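Local coordinates for protein starch synthase I (Hordeum vulgare, PDB 4HLN) that belongs to the starch synthase family of plant glycosyltransferases, whose two Rossmann-like domains face each other in a GT-B fold, at residues A155-R160 and A614-E619; D356-V361 and S383-V388; I396-W401 and A534-T539. All blocks are in the same frame, centred on the assembly; numbering follows the deposited sequence.

Contact 1: residues A155-R160 and A614-E619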
loop_
_atom_site.group_PDB
_atom_site.type_symbol
_atom_site.label_atom_id
_atom_site.label_comp_id
_atom_site.label_asym_id
_atom_site.label_seq_id
_atom_site.Cartn_x
_atom_site.Cartn_y
_atom_site.Cartn_z
ATOM N N ALA A 155 -4.692 15.953 -6.726
ATOM C CA ALA A 155 -4.830 17.404 -6.718
ATOM C C ALA A 155 -4.232 17.994 -7.983
ATOM O O ALA A 155 -4.726 18.975 -8.519
ATOM C CB ALA A 155 -4.169 18.004 -5.485
ATOM N N ALA A 156 -3.164 17.370 -8.457
ATOM C CA ALA A 156 -2.409 17.873 -9.595
ATOM C C ALA A 156 -3.168 17.656 -10.892
ATOM O O ALA A 156 -2.877 18.284 -11.910
ATOM C CB ALA A 156 -1.063 17.173 -9.659
ATOM N N ARG A 157 -4.128 16.740 -10.855
ATOM C CA ARG A 157 -4.959 16.460 -12.013
ATOM C C ARG A 157 -6.247 17.287 -11.985
ATOM O O ARG A 157 -7.162 17.022 -12.759
ATOM C CB ARG A 157 -5.321 14.976 -12.076
ATOM C CG ARG A 157 -4.147 14.019 -12.143
ATOM C CD ARG A 157 -4.633 12.602 -12.453
ATOM N NE ARG A 157 -4.098 12.142 -13.728
ATOM C CZ ARG A 157 -4.827 11.594 -14.693
ATOM N NH1 ARG A 157 -6.123 11.424 -14.512
ATOM N NH2 ARG A 157 -4.258 11.208 -15.833
ATOM N N GLY A 158 -6.322 18.265 -11.079
ATOM C CA GLY A 158 -7.435 19.202 -11.049
ATOM C C GLY A 158 -8.580 18.873 -10.100
ATOM O O GLY A 158 -9.597 19.562 -10.080
ATOM N N HIS A 159 -8.431 17.820 -9.306
ATOM C CA HIS A 159 -9.424 17.515 -8.283
ATOM C C HIS A 159 -9.279 18.460 -7.107
ATOM O O HIS A 159 -8.186 18.929 -6.804
ATOM C CB HIS A 159 -9.294 16.074 -7.798
ATOM C CG HIS A 159 -9.362 15.064 -8.898
ATOM N ND1 HIS A 159 -10.547 14.689 -9.490
ATOM C CD2 HIS A 159 -8.387 14.359 -9.523
ATOM C CE1 HIS A 159 -10.302 13.796 -10.432
ATOM N NE2 HIS A 159 -8.999 13.577 -10.472
ATOM N N ARG A 160 -10.396 18.743 -6.448
ATOM C CA ARG A 160 -10.355 19.479 -5.202
ATOM C C ARG A 160 -10.151 18.434 -4.111
ATOM O O ARG A 160 -10.991 17.567 -3.930
ATOM C CB ARG A 160 -11.658 20.236 -4.977
ATOM C CG ARG A 160 -11.444 21.490 -4.150
ATOM C CD ARG A 160 -12.726 21.957 -3.513
ATOM N NE ARG A 160 -12.474 23.103 -2.655
ATOM C CZ ARG A 160 -13.432 23.770 -2.029
ATOM N NH1 ARG A 160 -13.140 24.816 -1.261
ATOM N NH2 ARG A 160 -14.686 23.388 -2.189
ATOM N N ALA A 614 -1.493 5.833 -11.732
ATOM C CA ALA A 614 -2.135 5.324 -10.539
ATOM C C ALA A 614 -3.427 6.084 -10.236
ATOM O O ALA A 614 -4.464 5.475 -9.968
ATOM C CB ALA A 614 -1.177 5.398 -9.363
ATOM N N ALA A 615 -3.364 7.415 -10.274
ATOM C CA ALA A 615 -4.531 8.244 -9.970
ATOM C C ALA A 615 -5.648 8.014 -10.988
ATOM O O ALA A 615 -6.830 8.050 -10.652
ATOM C CB ALA A 615 -4.155 9.699 -9.919
ATOM N N GLU A 616 -5.261 7.768 -12.233
ATOM C CA GLU A 616 -6.206 7.419 -13.275
ATOM C C GLU A 616 -7.042 6.205 -12.840
ATOM O O GLU A 616 -8.271 6.206 -12.975
ATOM C CB GLU A 616 -5.427 7.103 -14.540
ATOM C CG GLU A 616 -6.168 7.284 -15.820
ATOM C CD GLU A 616 -5.208 7.340 -16.998
ATOM O OE1 GLU A 616 -3.976 7.269 -16.768
ATOM O OE2 GLU A 616 -5.682 7.461 -18.148
ATOM N N GLN A 617 -6.376 5.181 -12.303
ATOM C CA GLN A 617 -7.057 3.975 -11.834
ATOM C C GLN A 617 -8.080 4.310 -10.740
ATOM O O GLN A 617 -9.255 3.945 -10.826
ATOM C CB GLN A 617 -6.056 2.971 -11.279
ATOM C CG GLN A 617 -4.814 2.798 -12.103
ATOM C CD GLN A 617 -5.116 2.215 -13.446
ATOM O OE1 GLN A 617 -5.550 1.070 -13.545
ATOM N NE2 GLN A 617 -4.897 2.999 -14.500
ATOM N N TYR A 618 -7.630 4.997 -9.699
ATOM C CA TYR A 618 -8.546 5.364 -8.636
ATOM C C TYR A 618 -9.711 6.172 -9.197
ATOM O O TYR A 618 -10.840 6.064 -8.717
ATOM C CB TYR A 618 -7.815 6.121 -7.523
ATOM C CG TYR A 618 -6.911 5.227 -6.703
ATOM C CD1 TYR A 618 -7.405 4.528 -5.605
ATOM C CD2 TYR A 618 -5.574 5.067 -7.034
ATOM C CE1 TYR A 618 -6.592 3.694 -4.856
ATOM C CE2 TYR A 618 -4.751 4.235 -6.292
ATOM C CZ TYR A 618 -5.265 3.548 -5.202
ATOM O OH TYR A 618 -4.450 2.719 -4.451
ATOM N N GLU A 619 -9.435 6.978 -10.219
ATOM C CA GLU A 619 -10.465 7.829 -10.800
ATOM C C GLU A 619 -11.573 6.976 -11.400
ATOM O O GLU A 619 -12.756 7.261 -11.230
ATOM C CB GLU A 619 -9.864 8.727 -11.867
ATOM C CG GLU A 619 -9.211 9.990 -11.341
ATOM C CD GLU A 619 -8.361 10.667 -12.407
ATOM O OE1 GLU A 619 -8.425 10.230 -13.583
ATOM O OE2 GLU A 619 -7.621 11.620 -12.070
#

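Contact 2: residues D356-V361 and S383-V388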
loop_
_atom_site.group_PDB
_atom_site.type_symbol
_atom_site.label_atom_id
_atom_site.label_comp_id
_atom_site.label_asym_id
_atom_site.label_seq_id
_atom_site.Cartn_x
_atom_site.Cartn_y
_atom_site.Cartn_z
ATOM N N ASP A 356 -18.636 1.933 -0.381
ATOM C CA ASP A 356 -19.171 1.728 -1.722
ATOM C C ASP A 356 -18.225 0.921 -2.601
ATOM O O ASP A 356 -18.644 -0.036 -3.245
ATOM C CB ASP A 356 -19.565 3.066 -2.341
ATOM C CG ASP A 356 -20.649 3.767 -1.532
ATOM O OD1 ASP A 356 -21.630 3.087 -1.148
ATOM O OD2 ASP A 356 -20.508 4.975 -1.243
ATOM N N ARG A 357 -16.954 1.303 -2.606
ATOM C CA ARG A 357 -15.911 0.507 -3.233
ATOM C C ARG A 357 -14.862 0.139 -2.181
ATOM O O ARG A 357 -14.789 0.772 -1.136
ATOM C CB ARG A 357 -15.235 1.287 -4.368
ATOM C CG ARG A 357 -16.148 1.819 -5.458
ATOM C CD ARG A 357 -16.746 0.737 -6.299
ATOM N NE ARG A 357 -15.748 -0.151 -6.879
ATOM C CZ ARG A 357 -16.006 -1.004 -7.867
ATOM N NH1 ARG A 357 -17.235 -1.055 -8.393
ATOM N NH2 ARG A 357 -15.037 -1.793 -8.335
ATOM N N ILE A 358 -14.044 -0.873 -2.464
ATOM C CA ILE A 358 -12.986 -1.282 -1.549
ATOM C C ILE A 358 -11.681 -1.550 -2.269
ATOM O O ILE A 358 -11.619 -2.375 -3.181
ATOM C CB ILE A 358 -13.354 -2.566 -0.794
ATOM C CG1 ILE A 358 -14.628 -2.350 0.018
ATOM C CG2 ILE A 358 -12.176 -3.024 0.100
ATOM C CD1 ILE A 358 -15.142 -3.557 0.676
ATOM N N VAL A 359 -10.635 -0.853 -1.848
ATOM C CA VAL A 359 -9.298 -1.079 -2.368
ATOM C C VAL A 359 -8.466 -1.747 -1.281
ATOM O O VAL A 359 -8.287 -1.207 -0.191
ATOM C CB VAL A 359 -8.639 0.247 -2.781
ATOM C CG1 VAL A 359 -7.197 0.021 -3.190
ATOM C CG2 VAL A 359 -9.434 0.900 -3.911
ATOM N N THR A 360 -7.950 -2.928 -1.571
ATOM C CA THR A 360 -7.386 -3.732 -0.501
ATOM C C THR A 360 -6.071 -4.399 -0.862
ATOM O O THR A 360 -5.889 -4.872 -1.978
ATOM C CB THR A 360 -8.398 -4.793 -0.054
ATOM O OG1 THR A 360 -7.729 -5.814 0.690
ATOM C CG2 THR A 360 -9.071 -5.412 -1.263
ATOM N N VAL A 361 -5.153 -4.424 0.097
ATOM C CA VAL A 361 -3.884 -5.130 -0.061
ATOM C C VAL A 361 -4.069 -6.607 -0.450
ATOM O O VAL A 361 -3.254 -7.184 -1.170
ATOM C CB VAL A 361 -3.093 -5.084 1.251
ATOM C CG1 VAL A 361 -3.971 -5.588 2.391
ATOM C CG2 VAL A 361 -1.802 -5.891 1.133
ATOM N N SER A 383 -14.939 -11.332 0.388
ATOM C CA SER A 383 -15.260 -12.007 -0.863
ATOM C C SER A 383 -16.758 -11.947 -1.137
ATOM O O SER A 383 -17.195 -12.090 -2.285
ATOM C CB SER A 383 -14.738 -13.440 -0.883
ATOM O OG SER A 383 -15.149 -14.136 0.270
ATOM N N SER A 384 -17.542 -11.696 -0.092
ATOM C CA SER A 384 -18.967 -11.447 -0.292
ATOM C C SER A 384 -19.191 -10.110 -1.029
ATOM O O SER A 384 -20.257 -9.872 -1.584
ATOM C CB SER A 384 -19.726 -11.481 1.043
ATOM O OG SER A 384 -19.939 -10.172 1.567
ATOM N N ARG A 385 -18.178 -9.247 -1.037
ATOM C CA ARG A 385 -18.248 -7.981 -1.761
ATOM C C ARG A 385 -17.254 -7.969 -2.916
ATOM O O ARG A 385 -16.734 -6.922 -3.304
ATOM C CB ARG A 385 -17.999 -6.808 -0.811
ATOM C CG ARG A 385 -18.980 -6.770 0.337
ATOM C CD ARG A 385 -19.309 -5.357 0.769
ATOM N NE ARG A 385 -19.863 -4.556 -0.320
ATOM C CZ ARG A 385 -19.756 -3.232 -0.383
ATOM N NH1 ARG A 385 -19.131 -2.573 0.587
ATOM N NH2 ARG A 385 -20.257 -2.566 -1.414
ATOM N N LYS A 386 -17.004 -9.154 -3.456
ATOM C CA LYS A 386 -16.097 -9.375 -4.579
ATOM C C LYS A 386 -16.213 -8.325 -5.694
ATOM O O LYS A 386 -15.210 -7.856 -6.226
ATOM C CB LYS A 386 -16.383 -10.763 -5.159
ATOM C CG LYS A 386 -15.176 -11.625 -5.394
ATOM C CD LYS A 386 -15.603 -13.035 -5.792
ATOM C CE LYS A 386 -16.509 -13.013 -7.025
ATOM N NZ LYS A 386 -16.703 -14.368 -7.625
ATOM N N SER A 387 -17.441 -7.963 -6.046
ATOM C CA SER A 387 -17.686 -7.116 -7.211
ATOM C C SER A 387 -17.206 -5.670 -7.055
ATOM O O SER A 387 -17.161 -4.918 -8.035
ATOM C CB SER A 387 -19.172 -7.122 -7.560
ATOM O OG SER A 387 -19.937 -6.581 -6.495
ATOM N N VAL A 388 -16.858 -5.277 -5.833
ATOM C CA VAL A 388 -16.377 -3.919 -5.605
ATOM C C VAL A 388 -14.946 -3.858 -5.108
ATOM O O VAL A 388 -14.511 -2.821 -4.606
ATOM C CB VAL A 388 -17.294 -3.123 -4.640
ATOM C CG1 VAL A 388 -18.614 -2.825 -5.318
ATOM C CG2 VAL A 388 -17.512 -3.884 -3.325
#

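Contact 3: residues I396-W401 and A534-T539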
loop_
_atom_site.group_PDB
_atom_site.type_symbol
_atom_site.label_atom_id
_atom_site.label_comp_id
_atom_site.label_asym_id
_atom_site.label_seq_id
_atom_site.Cartn_x
_atom_site.Cartn_y
_atom_site.Cartn_z
ATOM N N ILE A 396 5.797 5.533 -8.749
ATOM C CA ILE A 396 7.171 5.811 -8.358
ATOM C C ILE A 396 7.580 7.120 -8.981
ATOM O O ILE A 396 7.009 7.516 -9.991
ATOM C CB ILE A 396 8.167 4.719 -8.861
ATOM C CG1 ILE A 396 8.379 4.841 -10.372
ATOM C CG2 ILE A 396 7.698 3.319 -8.471
ATOM C CD1 ILE A 396 9.119 3.670 -11.002
ATOM N N ASP A 397 8.574 7.776 -8.380
ATOM C CA ASP A 397 9.190 8.977 -8.945
ATOM C C ASP A 397 10.141 8.622 -10.090
ATOM O O ASP A 397 11.191 8.015 -9.867
ATOM C CB ASP A 397 9.957 9.729 -7.860
ATOM C CG ASP A 397 10.499 11.059 -8.345
ATOM O OD1 ASP A 397 10.561 11.267 -9.583
ATOM O OD2 ASP A 397 10.870 11.893 -7.484
ATOM N N ILE A 398 9.786 9.007 -11.311
ATOM C CA ILE A 398 10.575 8.603 -12.466
ATOM C C ILE A 398 11.712 9.585 -12.732
ATOM O O ILE A 398 12.481 9.428 -13.682
ATOM C CB ILE A 398 9.708 8.427 -13.719
ATOM C CG1 ILE A 398 8.984 9.736 -14.034
ATOM C CG2 ILE A 398 8.718 7.273 -13.526
ATOM C CD1 ILE A 398 8.170 9.694 -15.311
ATOM N N ASN A 399 11.825 10.596 -11.883
ATOM C CA ASN A 399 12.992 11.461 -11.939
ATOM C C ASN A 399 14.150 10.781 -11.230
ATOM O O ASN A 399 15.298 10.881 -11.653
ATOM C CB ASN A 399 12.695 12.823 -11.319
ATOM C CG ASN A 399 11.509 13.512 -11.977
ATOM O OD1 ASN A 399 10.601 13.998 -11.293
ATOM N ND2 ASN A 399 11.503 13.544 -13.312
ATOM N N ASP A 400 13.833 10.073 -10.151
ATOM C CA ASP A 400 14.819 9.268 -9.438
ATOM C C ASP A 400 15.053 7.929 -10.143
ATOM O O ASP A 400 16.172 7.425 -10.165
ATOM C CB ASP A 400 14.378 9.021 -7.992
ATOM C CG ASP A 400 14.161 10.312 -7.211
ATOM O OD1 ASP A 400 14.750 11.348 -7.589
ATOM O OD2 ASP A 400 13.400 10.287 -6.214
ATOM N N TRP A 401 14.002 7.359 -10.726
ATOM C CA TRP A 401 14.094 6.016 -11.298
ATOM C C TRP A 401 13.879 5.960 -12.798
ATOM O O TRP A 401 12.791 5.670 -13.279
ATOM C CB TRP A 401 13.142 5.048 -10.589
ATOM C CG TRP A 401 13.358 5.018 -9.104
ATOM C CD1 TRP A 401 12.803 5.850 -8.181
ATOM C CD2 TRP A 401 14.216 4.128 -8.378
ATOM N NE1 TRP A 401 13.246 5.527 -6.920
ATOM C CE2 TRP A 401 14.113 4.471 -7.013
ATOM C CE3 TRP A 401 15.054 3.068 -8.749
ATOM C CZ2 TRP A 401 14.815 3.791 -6.019
ATOM C CZ3 TRP A 401 15.753 2.399 -7.763
ATOM C CH2 TRP A 401 15.632 2.764 -6.413
ATOM N N ALA A 534 12.014 -2.510 -10.575
ATOM C CA ALA A 534 12.534 -3.601 -11.388
ATOM C C ALA A 534 12.044 -3.444 -12.818
ATOM O O ALA A 534 12.838 -3.352 -13.752
ATOM C CB ALA A 534 12.106 -4.943 -10.817
ATOM N N MET A 535 10.725 -3.397 -12.972
ATOM C CA MET A 535 10.097 -3.279 -14.279
ATOM C C MET A 535 10.577 -2.028 -15.005
ATOM O O MET A 535 10.919 -2.071 -16.183
ATOM C CB MET A 535 8.577 -3.286 -14.129
ATOM C CG MET A 535 7.968 -4.700 -14.015
ATOM S SD MET A 535 6.233 -4.741 -13.507
ATOM C CE MET A 535 5.400 -4.194 -14.993
ATOM N N GLN A 536 10.621 -0.918 -14.284
ATOM C CA GLN A 536 11.081 0.343 -14.843
ATOM C C GLN A 536 12.490 0.205 -15.399
ATOM O O GLN A 536 12.891 0.951 -16.292
ATOM C CB GLN A 536 11.042 1.430 -13.759
ATOM C CG GLN A 536 11.596 2.784 -14.169
ATOM C CD GLN A 536 10.707 3.515 -15.179
ATOM O OE1 GLN A 536 9.703 2.972 -15.678
ATOM N NE2 GLN A 536 11.076 4.757 -15.479
ATOM N N TYR A 537 13.235 -0.762 -14.871
ATOM C CA TYR A 537 14.645 -0.916 -15.211
ATOM C C TYR A 537 14.955 -2.144 -16.059
ATOM O O TYR A 537 16.125 -2.476 -16.263
ATOM C CB TYR A 537 15.474 -0.970 -13.931
ATOM C CG TYR A 537 15.835 0.386 -13.424
ATOM C CD1 TYR A 537 14.853 1.264 -13.025
ATOM C CD2 TYR A 537 17.159 0.800 -13.352
ATOM C CE1 TYR A 537 15.168 2.520 -12.565
ATOM C CE2 TYR A 537 17.486 2.060 -12.891
ATOM C CZ TYR A 537 16.475 2.916 -12.505
ATOM O OH TYR A 537 16.749 4.179 -12.040
ATOM N N GLY A 538 13.923 -2.831 -16.538
ATOM C CA GLY A 538 14.135 -4.038 -17.319
ATOM C C GLY A 538 14.692 -5.176 -16.483
ATOM O O GLY A 538 15.315 -6.107 -16.993
ATOM N N THR A 539 14.479 -5.092 -15.178
ATOM C CA THR A 539 14.848 -6.180 -14.300
ATOM C C THR A 539 13.588 -6.957 -13.985
ATOM O O THR A 539 12.618 -6.405 -13.469
ATOM C CB THR A 539 15.504 -5.663 -13.025
ATOM O OG1 THR A 539 16.640 -4.868 -13.385
ATOM C CG2 THR A 539 15.946 -6.825 -12.125
#

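Contact 1: residues A155-R160 and A614-E619
The carboxylate of Glu619, carried by the helix 611-627, takes hydrogen bonds from two side chains of the loop that follows helix 150-156. Arg157 reaches it with NH1, which forms a salt bridge to Glu619 OE1 at 2.8 Å and a hydrogen bond to Glu619 OE2 at 2.9 Å. This single nitrogen therefore spans both oxygens, instead of the two-nitrogen, two-oxygen fork often seen between arginine and glutamate. Its N-H meets OE2 on the syn side, and the guanidinium and carboxylate planes are turned 39° apart. His159 supplies the second donor: NE2 lies 2.9 Å from Glu619 OE2, nearly straight at 173°. The oxygen sits in the plane of the imidazole, yet His159 approaches from above the carboxylate plane, so the two donors come to OE2 from distinct directions.

Outside this pairing, Arg157 NE makes a salt bridge to Asp612, about two turns before Glu619 on the same helix, and His159 ND1 is hydrogen-bonded to Arg125 N. Both flat groups are thus fixed in rotation from two sides. A bend at chi3 (117°) sets the Arg157 guanidinium with Glu616 CA over one of its faces. Glu616 OE1 stays 4.1 Å from Arg157 NH2, well off the guanidinium plane, and contributes charge attraction alone. Apolar packing is slight: Arg157 CD rests 3.9 Å from Ala615 CB, beside which Leu154 also packs.

With ND1 accepting from the backbone N-H of Arg125 and NE2 donating to Glu619, the geometry is consistent with a neutral His159 ring carrying its proton on NE2. Arg157, set between Asp612 and Glu619, is probably charged, which makes this a largely buried electrostatic attachment of the C-terminal helix to the N-terminal domain.

Contact 2: residues D356-V361 and S383-V388
Ile358 N donates to Val388 O at 2.9 Å, the backbone bond at the start of the pairing with strand 389-391. Through its backbone Ile358 thus bonds on either side of Leu389, to Val388 just ahead of that strand and to Asn390 within it, the usual pattern of a parallel ladder.

Two arginines enclose Val388 from different sides. Arg357 belongs to the strand itself; its CB leads away from the partner segment, but bends at chi2 (-69°) and chi3 (-54°) fold the chain back until the guanidinium lies flat over the backbone, with Val388 CA 3.7 Å from Arg357 CZ. NH2 of this group is hydrogen-bonded to Asn390 OD1, which holds the plane in place. The second, Arg385, just after helix 376-384, lays a face of its guanidinium against CG2 of Val388, offset toward the rim. Its NH1 is engaged by the carbonyls of Val352 and Ala355 where helix 347-354 runs out, and Tyr631 adds a cation-pi contact.

Between these groups the valine points toward the strand: CG1 is 3.5 Å from Asp356 O and 3.8 Å from Arg357 NH1. Farther along, Ile358 CD1 meets Arg385 NH1 at 4.1 Å, the two side chains crossing nearly at right angles.

The chain leaves strand 357-360, passes through helices 367-374 and 376-384 and returns as strand 389-391 beside and parallel to it. This is a beta-alpha-beta crossover, here the one that adds the outermost parallel strand to the sheet of the N-terminal Rossmann-like domain.

Contact 3: residues I396-W401 and A534-T539
Trp401 turns the edge of its indole toward the face of Tyr537 in an offset edge-to-face pair, with the six-membered ring and the phenol ring centred 6.0 Å apart and their planes at 74°. The touching atoms are Trp401 CE3 and Tyr537 CE1, 3.9 Å apart, and Trp401 CB rests against the same CE1 at 3.8 Å. The indole additionally stacks with Tyr533 and His509, so it joins an aromatic cluster. The phenol oxygen of Tyr537 passes close to the backbone of Trp401 and finds its hydrogen-bond partner in Asp406.

Beside the rings, Gln536 NE2 donates to Trp401 O at 2.9 Å, a somewhat bent bond (145°) that lies in the carbonyl plane. With CG anti to the backbone N and a turn at chi2 (70°), the glutamine chain curls toward that carbonyl, and its CB and CG pack on Ile396 CD1. Ile398 CG2 sits over the face of the amide at its nitrogen end, 4.0 Å from Gln536 NE2.

Both backbones are shaped locally: Asp397 OD1 closes an Asx turn on Asn399 N, and a Schellman motif with Gly538 as its C-prime residue ends helix 529-536. The loop after strand 389-391 lies against the end of that helix, with helix 505-514 alongside and with Ala534 and Thr539 packing on Leu518 of strand 517-520.

How the contacts relate
From the N terminus, contact 1 opens at 155-160 and closes only at 614-619, enclosing both other contacts. Contact 2 opens at 356-361 and closes a short loop at 383-388; contact 3 opens soon after, at 396-401, and closes at 534-539, so these two follow in series and lie on opposite sides of the chain's centre. Contact 2 joins the edge strand 389-391 to the N-terminal sheet, contact 3 anchors the crossing loop on the C-terminal domain, and contact 1 brings the chain's last helix, 611-627, back to the N-terminal domain. Contacts 1 and 2 meet where Tyr618 OH lies 4.1 Å from Val359 CG1.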